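Local atomic coordinates of hypothetical protein Atu1826 (Agrobacterium tumefaciens, PDB entry 2I3D), a protein that is of unknown function but, as a putative alpha/beta hydrolase related to the S15 peptidases, probably cleaves a substrate that has not yet been identified. Residues Gln66-Leu71 with Thr82-Phe87; Gly60-Asn65 with Arg88-Ser93; Ala50-Pro55 with Tyr73-Arg78. All blocks are in the same frame, centred on the assembly; numbering follows the deposited sequence.

Contact 1: residues Gln66-Leu71 with Thr82-Phe87; sequences QIVYQL and TLRFNF
Tyr-69 and Arg-84 are brought together by two different first torsions. The ring of Tyr-69 lies opposite the backbone N (chi1 178°), so that it projects from the flank of helix 66-77, while CG of Arg-84 is folded between the backbone N and the carbonyl carbon (chi1 57°) before the chain runs extended from CG to NE. The first choice presents an aromatic edge, the second lifts a long arm off the strand to meet it.

What meets is an edge on a face. CD1 of Tyr-69 lies over one face of the guanidinium, off-centre, 3.7 Å from Arg-84 CZ and 3.7 Å from Arg-84 NH2, and the two planes stand at 90°. Since CZ lies near the plane of the tyrosine ring, the charge approaches the rim and not the pi cloud; the cation-pi partner of Arg-84 is instead Phe-72, one turn further along the helix, and its NE makes a weak hydrogen bond to the carbonyl O of Met-63. The aliphatic part of the arginine is used as well: its CD sits 4.2 Å from CG1 of Val-68, whose side chain is directed at the strand. A buried arginine is thus accommodated by splitting its work, methylene to valine and flat head to aromatic groups.

The contact belongs to the beta-alpha-beta unit of strand 49-53, helix 66-77 and strand 81-85. Ile-52 of the neighbouring strand 49-53 touches both Val-68 and Arg-84, while Asn-215 of the second subunit packs on Arg-84 and Gly-216 of that subunit on Tyr-69. On the reverse side of strand 81-85, Leu-83 and Phe-85 turn to helix 101-117, and behind helix 66-77, Ile-67 and Leu-71 rest on helix 218-233.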
loop_
_atom_site.group_PDB
_atom_site.type_symbol
_atom_site.label_atom_id
_atom_site.label_comp_id
_atom_site.label_asym_id
_atom_site.label_seq_id
_atom_site.Cartn_x
_atom_site.Cartn_y
_atom_site.Cartn_z
ATOM N N GLN B 66 3.495 -1.073 -0.606
ATOM C CA GLN B 66 4.631 -0.465 -1.345
ATOM C C GLN B 66 5.855 -0.236 -0.452
ATOM O O GLN B 66 6.963 -0.461 -0.870
ATOM C CB GLN B 66 4.238 0.848 -2.038
ATOM C CG GLN B 66 3.015 0.718 -2.991
ATOM C CD GLN B 66 3.128 -0.456 -4.028
ATOM O OE1 GLN B 66 4.227 -0.962 -4.331
ATOM N NE2 GLN B 66 1.993 -0.855 -4.576
ATOM N N ILE B 67 5.615 0.247 0.755
ATOM C CA ILE B 67 6.748 0.507 1.688
ATOM C C ILE B 67 7.454 -0.813 2.047
ATOM O O ILE B 67 8.681 -0.896 2.046
ATOM C CB ILE B 67 6.263 1.261 2.946
ATOM C CG1 ILE B 67 5.846 2.699 2.565
ATOM C CG2 ILE B 67 7.337 1.262 4.043
ATOM C CD1 ILE B 67 5.152 3.423 3.704
ATOM N N VAL B 68 6.662 -1.861 2.308
ATOM C CA VAL B 68 7.229 -3.189 2.569
ATOM C C VAL B 68 8.073 -3.694 1.372
ATOM O O VAL B 68 9.234 -4.149 1.526
ATOM C CB VAL B 68 6.132 -4.194 2.961
ATOM C CG1 VAL B 68 6.778 -5.579 3.113
ATOM C CG2 VAL B 68 5.393 -3.737 4.288
ATOM N N TYR B 69 7.494 -3.602 0.168
ATOM C CA TYR B 69 8.209 -3.963 -1.072
ATOM C C TYR B 69 9.499 -3.156 -1.252
ATOM O O TYR B 69 10.553 -3.726 -1.500
ATOM C CB TYR B 69 7.295 -3.804 -2.307
ATOM C CG TYR B 69 8.093 -4.130 -3.531
ATOM C CD1 TYR B 69 8.373 -5.464 -3.853
ATOM C CD2 TYR B 69 8.674 -3.129 -4.298
ATOM C CE1 TYR B 69 9.153 -5.769 -4.925
ATOM C CE2 TYR B 69 9.475 -3.445 -5.398
ATOM C CZ TYR B 69 9.698 -4.769 -5.692
ATOM O OH TYR B 69 10.484 -5.134 -6.753
ATOM N N GLN B 70 9.400 -1.824 -1.114
ATOM C CA GLN B 70 10.598 -0.986 -1.245
ATOM C C GLN B 70 11.678 -1.312 -0.208
ATOM O O GLN B 70 12.862 -1.293 -0.537
ATOM C CB GLN B 70 10.218 0.477 -1.156
ATOM C CG GLN B 70 9.396 0.918 -2.391
ATOM C CD GLN B 70 10.218 0.961 -3.629
ATOM O OE1 GLN B 70 11.407 1.389 -3.607
ATOM N NE2 GLN B 70 9.649 0.461 -4.726
ATOM N N LEU B 71 11.292 -1.627 1.030
ATOM C CA LEU B 71 12.294 -2.034 2.001
ATOM C C LEU B 71 12.958 -3.331 1.539
ATOM O O LEU B 71 14.180 -3.466 1.588
ATOM C CB LEU B 71 11.673 -2.236 3.393
ATOM C CG LEU B 71 11.270 -0.935 4.130
ATOM C CD1 LEU B 71 10.273 -1.198 5.257
ATOM C CD2 LEU B 71 12.562 -0.199 4.676
ATOM N N THR B 82 17.120 -11.912 1.290
ATOM C CA THR B 82 15.989 -11.090 1.757
ATOM C C THR B 82 14.695 -11.857 1.699
ATOM O O THR B 82 14.419 -12.527 0.700
ATOM C CB THR B 82 15.863 -9.710 0.954
ATOM O OG1 THR B 82 17.155 -9.114 0.838
ATOM C CG2 THR B 82 14.932 -8.731 1.650
ATOM N N LEU B 83 13.888 -11.751 2.756
ATOM C CA LEU B 83 12.568 -12.395 2.797
ATOM C C LEU B 83 11.537 -11.402 3.303
ATOM O O LEU B 83 11.775 -10.786 4.334
ATOM C CB LEU B 83 12.599 -13.608 3.742
ATOM C CG LEU B 83 11.265 -14.324 3.961
ATOM C CD1 LEU B 83 10.837 -15.099 2.692
ATOM C CD2 LEU B 83 11.373 -15.232 5.147
ATOM N N ARG B 84 10.433 -11.204 2.579
ATOM C CA ARG B 84 9.226 -10.631 3.156
ATOM C C ARG B 84 8.170 -11.728 3.141
ATOM O O ARG B 84 8.210 -12.644 2.316
ATOM C CB ARG B 84 8.725 -9.391 2.404
ATOM C CG ARG B 84 8.435 -9.632 0.883
ATOM C CD ARG B 84 8.129 -8.282 0.194
ATOM N NE ARG B 84 7.368 -8.447 -1.046
ATOM C CZ ARG B 84 7.903 -8.770 -2.228
ATOM N NH1 ARG B 84 9.212 -8.983 -2.362
ATOM N NH2 ARG B 84 7.112 -8.879 -3.283
ATOM N N PHE B 85 7.227 -11.658 4.060
ATOM C CA PHE B 85 6.168 -12.682 4.083
ATOM C C PHE B 85 4.887 -12.154 4.722
ATOM O O PHE B 85 4.899 -11.152 5.427
ATOM C CB PHE B 85 6.663 -13.922 4.862
ATOM C CG PHE B 85 6.747 -13.715 6.358
ATOM C CD1 PHE B 85 5.678 -14.094 7.181
ATOM C CD2 PHE B 85 7.875 -13.104 6.938
ATOM C CE1 PHE B 85 5.720 -13.867 8.561
ATOM C CE2 PHE B 85 7.911 -12.868 8.335
ATOM C CZ PHE B 85 6.838 -13.260 9.127
ATOM N N ASN B 86 3.780 -12.863 4.471
ATOM C CA ASN B 86 2.495 -12.509 5.029
ATOM C C ASN B 86 2.329 -13.166 6.374
ATOM O O ASN B 86 2.538 -14.382 6.499
ATOM C CB ASN B 86 1.375 -12.938 4.089
ATOM C CG ASN B 86 1.122 -11.924 2.997
ATOM O OD1 ASN B 86 1.426 -10.721 3.151
ATOM N ND2 ASN B 86 0.522 -12.383 1.889
ATOM N N PHE B 87 1.955 -12.377 7.375
ATOM C CA PHE B 87 1.624 -12.959 8.698
ATOM C C PHE B 87 0.458 -13.939 8.568
ATOM O O PHE B 87 -0.327 -13.861 7.603
ATOM C CB PHE B 87 1.263 -11.892 9.734
ATOM C CG PHE B 87 2.456 -11.121 10.250
ATOM C CD1 PHE B 87 3.558 -11.775 10.843
ATOM C CD2 PHE B 87 2.452 -9.716 10.181
ATOM C CE1 PHE B 87 4.666 -11.014 11.317
ATOM C CE2 PHE B 87 3.528 -8.943 10.675
ATOM C CZ PHE B 87 4.650 -9.591 11.227
#

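Contact 2: residues Gly60-Asn65 with Arg88-Ser93; sequences GGTMNN and RSIGRS
Ile-90 reaches the loop 60-65 through a single methyl, CG2. With chi1 at -49°, CG2 stands opposite the backbone N and CG1 beside it, and this rotamer sends the short branch across the gap. CG2 of Ile-90 comes to 3.8 Å from the carbonyl O of Gly-61 and to 4.0 Å from CG2 of Thr-62; the two side chains run obliquely past each other, methyl against methyl.

Thr-62 divides its two branches between different tasks. Its CG2 lies opposite the carbonyl carbon and serves the apolar contact, whereas OG1 is tucked between the backbone N and the carbonyl carbon (chi1 81°), where it accepts the N-H of Asn-64 at 2.9 Å. The bond is somewhat bent, at 148°, and makes an ST turn. It overlaps a type I turn in which Asn-65 N is 3.2 Å from Thr-62 O. Asn-65 then caps helix 66-77, its OD1 accepting from Val-68 N.

Opposite, a type II' turn runs from Ile-90 to Ser-93, closed by a bond of 2.9 Å from Ser-93 N to Ile-90 O, with Gly-91 at the positive-phi corner. Just before it, Ser-89 OG donates to Arg-88 O over 2.7 Å, meeting a lone pair in the carbonyl plane. Arg-88 reaches away to a salt bridge with Asp-106, Ile-90 also packs on His-54 and Pro-57, and Gly-60 of the second subunit lies against Thr-62.

Two turn-rich loops, each following a parallel strand and leading into a helix, meet here through CG2 of Ile-90, set against a methyl and a carbonyl oxygen of the other loop. They lie at the C-terminal ends of the parallel strands, where alpha/beta hydrolases place their active site, and Gly-61 is accordingly close to, but not in contact with, what is probably a Ser-His-Asp triad (Ser-130, His-212, Asp-179).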
loop_
_atom_site.group_PDB
_atom_site.type_symbol
_atom_site.label_atom_id
_atom_site.label_comp_id
_atom_site.label_asym_id
_atom_site.label_seq_id
_atom_site.Cartn_x
_atom_site.Cartn_y
_atom_site.Cartn_z
ATOM N N GLY B 60 -4.448 -2.179 6.187
ATOM C CA GLY B 60 -4.215 -2.753 4.869
ATOM C C GLY B 60 -2.849 -3.433 4.721
ATOM O O GLY B 60 -2.338 -3.550 3.609
ATOM N N GLY B 61 -2.269 -3.904 5.837
ATOM C CA GLY B 61 -0.930 -4.525 5.798
ATOM C C GLY B 61 -0.909 -5.864 5.051
ATOM O O GLY B 61 -1.712 -6.763 5.362
ATOM N N THR B 62 -0.003 -5.971 4.071
ATOM C CA THR B 62 0.386 -7.229 3.450
ATOM C C THR B 62 1.869 -7.108 3.036
ATOM O O THR B 62 2.449 -6.010 3.036
ATOM C CB THR B 62 -0.427 -7.584 2.167
ATOM O OG1 THR B 62 0.114 -6.852 1.051
ATOM C CG2 THR B 62 -1.966 -7.348 2.340
HETATM N N MSE B 63 2.476 -8.233 2.695
HETATM C CA MSE B 63 3.853 -8.224 2.213
HETATM C C MSE B 63 4.025 -7.445 0.911
HETATM O O MSE B 63 5.160 -7.203 0.497
HETATM C CB MSE B 63 4.368 -9.646 2.012
HETATM C CG MSE B 63 3.717 -10.342 0.792
HETATM SE SE MSE B 63 4.249 -12.158 0.701
HETATM C CE MSE B 63 3.285 -12.599 -0.918
ATOM N N ASN B 64 2.923 -7.121 0.235
ATOM C CA ASN B 64 3.096 -6.335 -0.993
ATOM C C ASN B 64 2.750 -4.861 -0.912
ATOM O O ASN B 64 2.766 -4.190 -1.932
ATOM C CB ASN B 64 2.388 -6.988 -2.147
ATOM C CG ASN B 64 2.981 -8.349 -2.487
ATOM O OD1 ASN B 64 2.243 -9.297 -2.554
ATOM N ND2 ASN B 64 4.323 -8.452 -2.620
ATOM N N ASN B 65 2.450 -4.381 0.313
ATOM C CA ASN B 65 2.395 -2.948 0.593
ATOM C C ASN B 65 3.654 -2.265 -0.006
ATOM O O ASN B 65 4.753 -2.820 0.033
ATOM C CB ASN B 65 2.230 -2.770 2.129
ATOM C CG ASN B 65 2.539 -1.363 2.633
ATOM O OD1 ASN B 65 3.689 -1.010 2.841
ATOM N ND2 ASN B 65 1.489 -0.595 2.938
ATOM N N ARG B 88 0.331 -14.852 9.538
ATOM C CA ARG B 88 -0.874 -15.731 9.610
ATOM C C ARG B 88 -2.149 -14.950 9.326
ATOM O O ARG B 88 -2.334 -13.819 9.849
ATOM C CB ARG B 88 -0.999 -16.391 10.996
ATOM C CG ARG B 88 -1.179 -15.410 12.158
ATOM C CD ARG B 88 -1.055 -16.132 13.529
ATOM N NE ARG B 88 0.228 -16.805 13.677
ATOM C CZ ARG B 88 0.464 -17.762 14.579
ATOM N NH1 ARG B 88 -0.511 -18.104 15.421
ATOM N NH2 ARG B 88 1.659 -18.352 14.651
ATOM N N SER B 89 -3.014 -15.571 8.500
ATOM C CA SER B 89 -4.358 -15.073 8.090
ATOM C C SER B 89 -4.302 -14.139 6.885
ATOM O O SER B 89 -5.337 -13.901 6.274
ATOM C CB SER B 89 -5.122 -14.382 9.209
ATOM O OG SER B 89 -4.788 -12.986 9.290
ATOM N N ILE B 90 -3.119 -13.588 6.567
ATOM C CA ILE B 90 -2.972 -12.624 5.458
ATOM C C ILE B 90 -2.622 -13.357 4.127
ATOM O O ILE B 90 -1.740 -14.225 4.080
ATOM C CB ILE B 90 -1.847 -11.591 5.816
ATOM C CG1 ILE B 90 -2.028 -10.994 7.247
ATOM C CG2 ILE B 90 -1.667 -10.540 4.692
ATOM C CD1 ILE B 90 -3.304 -10.221 7.486
ATOM N N GLY B 91 -3.313 -13.006 3.047
ATOM C CA GLY B 91 -3.075 -13.664 1.750
ATOM C C GLY B 91 -3.334 -15.161 1.841
ATOM O O GLY B 91 -4.370 -15.588 2.327
ATOM N N ARG B 92 -2.354 -15.956 1.451
ATOM C CA ARG B 92 -2.463 -17.405 1.526
ATOM C C ARG B 92 -1.898 -17.977 2.831
ATOM O O ARG B 92 -1.877 -19.206 3.045
ATOM C CB ARG B 92 -1.753 -18.023 0.330
ATOM C CG ARG B 92 -2.405 -17.714 -1.017
ATOM C CD ARG B 92 -1.393 -18.101 -2.087
ATOM N NE ARG B 92 -1.811 -17.995 -3.488
ATOM C CZ ARG B 92 -1.910 -19.049 -4.311
ATOM N NH1 ARG B 92 -1.678 -20.285 -3.850
ATOM N NH2 ARG B 92 -2.262 -18.883 -5.584
ATOM N N SER B 93 -1.388 -17.116 3.715
ATOM C CA SER B 93 -0.926 -17.640 4.998
ATOM C C SER B 93 -2.128 -18.100 5.826
ATOM O O SER B 93 -3.104 -17.388 5.965
ATOM C CB SER B 93 -0.100 -16.588 5.738
ATOM O OG SER B 93 1.124 -16.383 5.034
#

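Contact 3: residues Ala50-Pro55 with Tyr73-Arg78; sequences AIILHP and YLFQKR
Ala-50 and Phe-75 bring strand and helix to within 6.6 Å, CA to CA. The extended backbone of 50-53 turns alternate residues to opposite sides, so Ala-50 and Ile-52 both face the helix while Ile-51 faces away. Across from them 73-77 is the last part of helix 66-77, with Lys-77 N bonded to Tyr-73 O at 2.9 Å; Arg-78 is the first residue to leave helical geometry.

Phe-75 carries the helix side. Its CG stands opposite the carbonyl carbon, beside the backbone N (chi1 -75°), which lowers the ring onto the strand. CB of Ala-50 meets it at the root, 3.5 Å from CG, and CD1 of Ile-52 touches further out, 3.8 Å from Phe-75 CD2; both methyl groups approach the ring obliquely. Thr-82, Ala-127 and, edge-to-face, the ring of Phe-80 also lie against it.

Beyond the strand end, His-54 ND1 donates to Pro-55 O at 2.7 Å, close to the imidazole plane, and NE2 accepts from Phe-87 N. That pairing implies an ND1-protonated ring, whereas the strand-helix junction itself is purely apolar: its hold comes from close methyl-to-ring packing, and the small side chain of Ala-50 is consistent with the close approach of the helix.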
loop_
_atom_site.group_PDB
_atom_site.type_symbol
_atom_site.label_atom_id
_atom_site.label_comp_id
_atom_site.label_asym_id
_atom_site.label_seq_id
_atom_site.Cartn_x
_atom_site.Cartn_y
_atom_site.Cartn_z
ATOM N N ALA B 50 18.025 -10.295 5.584
ATOM C CA ALA B 50 17.103 -9.226 5.956
ATOM C C ALA B 50 15.683 -9.797 5.957
ATOM O O ALA B 50 15.294 -10.456 4.988
ATOM C CB ALA B 50 17.210 -8.051 4.988
ATOM N N ILE B 51 14.934 -9.573 7.034
ATOM C CA ILE B 51 13.522 -9.985 7.139
ATOM C C ILE B 51 12.673 -8.710 7.191
ATOM O O ILE B 51 12.964 -7.808 8.010
ATOM C CB ILE B 51 13.267 -10.784 8.451
ATOM C CG1 ILE B 51 14.249 -11.981 8.547
ATOM C CG2 ILE B 51 11.836 -11.259 8.550
ATOM C CD1 ILE B 51 14.080 -13.119 7.492
ATOM N N ILE B 52 11.630 -8.653 6.371
ATOM C CA ILE B 52 10.794 -7.442 6.254
ATOM C C ILE B 52 9.372 -7.765 6.724
ATOM O O ILE B 52 8.768 -8.748 6.201
ATOM C CB ILE B 52 10.734 -6.922 4.776
ATOM C CG1 ILE B 52 12.092 -7.071 4.074
ATOM C CG2 ILE B 52 10.174 -5.475 4.752
ATOM C CD1 ILE B 52 13.225 -6.232 4.661
ATOM N N LEU B 53 8.840 -6.957 7.664
ATOM C CA LEU B 53 7.581 -7.252 8.357
ATOM C C LEU B 53 6.527 -6.186 8.084
ATOM O O LEU B 53 6.822 -4.997 8.137
ATOM C CB LEU B 53 7.833 -7.401 9.880
ATOM C CG LEU B 53 8.863 -8.498 10.199
ATOM C CD1 LEU B 53 9.274 -8.496 11.687
ATOM C CD2 LEU B 53 8.339 -9.870 9.724
ATOM N N HIS B 54 5.300 -6.617 7.772
ATOM C CA HIS B 54 4.265 -5.685 7.281
ATOM C C HIS B 54 3.294 -5.158 8.368
ATOM O O HIS B 54 3.304 -5.648 9.521
ATOM C CB HIS B 54 3.519 -6.341 6.089
ATOM C CG HIS B 54 2.622 -7.480 6.479
ATOM N ND1 HIS B 54 1.429 -7.306 7.146
ATOM C CD2 HIS B 54 2.716 -8.810 6.212
ATOM C CE1 HIS B 54 0.830 -8.483 7.292
ATOM N NE2 HIS B 54 1.581 -9.408 6.723
ATOM N N PRO B 55 2.470 -4.138 8.041
ATOM C CA PRO B 55 1.479 -3.621 8.980
ATOM C C PRO B 55 0.331 -4.544 9.348
ATOM O O PRO B 55 0.126 -5.613 8.729
ATOM C CB PRO B 55 0.892 -2.375 8.268
ATOM C CG PRO B 55 2.002 -1.948 7.327
ATOM C CD PRO B 55 2.592 -3.281 6.836
ATOM N N TYR B 73 13.269 -4.404 -1.506
ATOM C CA TYR B 73 14.130 -4.103 -2.644
ATOM C C TYR B 73 15.447 -3.408 -2.228
ATOM O O TYR B 73 16.502 -3.713 -2.783
ATOM C CB TYR B 73 13.357 -3.231 -3.625
ATOM C CG TYR B 73 14.039 -3.025 -4.947
ATOM C CD1 TYR B 73 14.198 -4.078 -5.855
ATOM C CD2 TYR B 73 14.511 -1.772 -5.294
ATOM C CE1 TYR B 73 14.834 -3.870 -7.091
ATOM C CE2 TYR B 73 15.150 -1.556 -6.515
ATOM C CZ TYR B 73 15.308 -2.605 -7.388
ATOM O OH TYR B 73 15.929 -2.317 -8.586
ATOM N N LEU B 74 15.395 -2.512 -1.228
ATOM C CA LEU B 74 16.604 -1.891 -0.678
ATOM C C LEU B 74 17.631 -2.922 -0.207
ATOM O O LEU B 74 18.834 -2.867 -0.580
ATOM C CB LEU B 74 16.219 -0.980 0.492
ATOM C CG LEU B 74 17.422 -0.374 1.226
ATOM C CD1 LEU B 74 18.383 0.339 0.230
ATOM C CD2 LEU B 74 16.857 0.638 2.278
ATOM N N PHE B 75 17.192 -3.837 0.641
ATOM C CA PHE B 75 18.127 -4.842 1.142
ATOM C C PHE B 75 18.627 -5.759 0.027
ATOM O O PHE B 75 19.814 -6.100 -0.008
ATOM C CB PHE B 75 17.508 -5.618 2.296
ATOM C CG PHE B 75 17.456 -4.825 3.576
ATOM C CD1 PHE B 75 18.575 -4.780 4.442
ATOM C CD2 PHE B 75 16.309 -4.061 3.908
ATOM C CE1 PHE B 75 18.528 -4.019 5.652
ATOM C CE2 PHE B 75 16.243 -3.288 5.123
ATOM C CZ PHE B 75 17.360 -3.247 5.985
ATOM N N GLN B 76 17.724 -6.121 -0.870
ATOM C CA GLN B 76 18.040 -6.945 -2.046
ATOM C C GLN B 76 19.203 -6.323 -2.803
ATOM O O GLN B 76 20.230 -6.952 -3.091
ATOM C CB GLN B 76 16.817 -7.004 -3.000
ATOM C CG GLN B 76 17.089 -7.851 -4.265
ATOM C CD GLN B 76 15.871 -8.087 -5.148
ATOM O OE1 GLN B 76 14.735 -7.756 -4.811
ATOM N NE2 GLN B 76 16.120 -8.688 -6.306
ATOM N N LYS B 77 19.018 -5.054 -3.150
ATOM C CA LYS B 77 20.014 -4.337 -3.940
ATOM C C LYS B 77 21.353 -4.201 -3.224
ATOM O O LYS B 77 22.360 -4.020 -3.902
ATOM C CB LYS B 77 19.547 -2.932 -4.300
ATOM C CG LYS B 77 18.391 -2.809 -5.261
ATOM C CD LYS B 77 18.141 -1.278 -5.509
ATOM C CE LYS B 77 17.740 -0.558 -4.190
ATOM N NZ LYS B 77 18.178 0.874 -4.016
ATOM N N ARG B 78 21.365 -4.241 -1.884
ATOM C CA ARG B 78 22.618 -4.130 -1.120
ATOM C C ARG B 78 23.265 -5.502 -0.777
ATOM O O ARG B 78 24.153 -5.591 0.094
ATOM C CB ARG B 78 22.428 -3.265 0.131
ATOM C CG ARG B 78 22.120 -1.805 -0.174
ATOM C CD ARG B 78 23.103 -1.177 -1.143
ATOM N NE ARG B 78 22.857 0.260 -1.252
ATOM C CZ ARG B 78 22.107 0.864 -2.178
ATOM N NH1 ARG B 78 21.527 0.159 -3.144
ATOM N NH2 ARG B 78 21.943 2.194 -2.138
#

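In the fold
The three contacts illustrate how one right-handed beta-alpha-beta crossover is packed and then extended. Contacts 1 and 3 share helix 66-77 and reach neighbouring parallel strands, 81-85 and 49-53, with centres about 6 Å apart. Contact 2 joins the loops that follow these strands, its centre about 10 Å from contact 1 and 15 Å from contact 3. Along the chain the segments run 50-55, 60-65, 66-71, 73-78, 82-87, 88-93, so contact 3 interlaces with both others, while both segments of contact 1 fall between those of contact 2. Helix-on-sheet packing thereby continues into loops beside the putative active site, and contacts 1 and 2 also meet the second subunit.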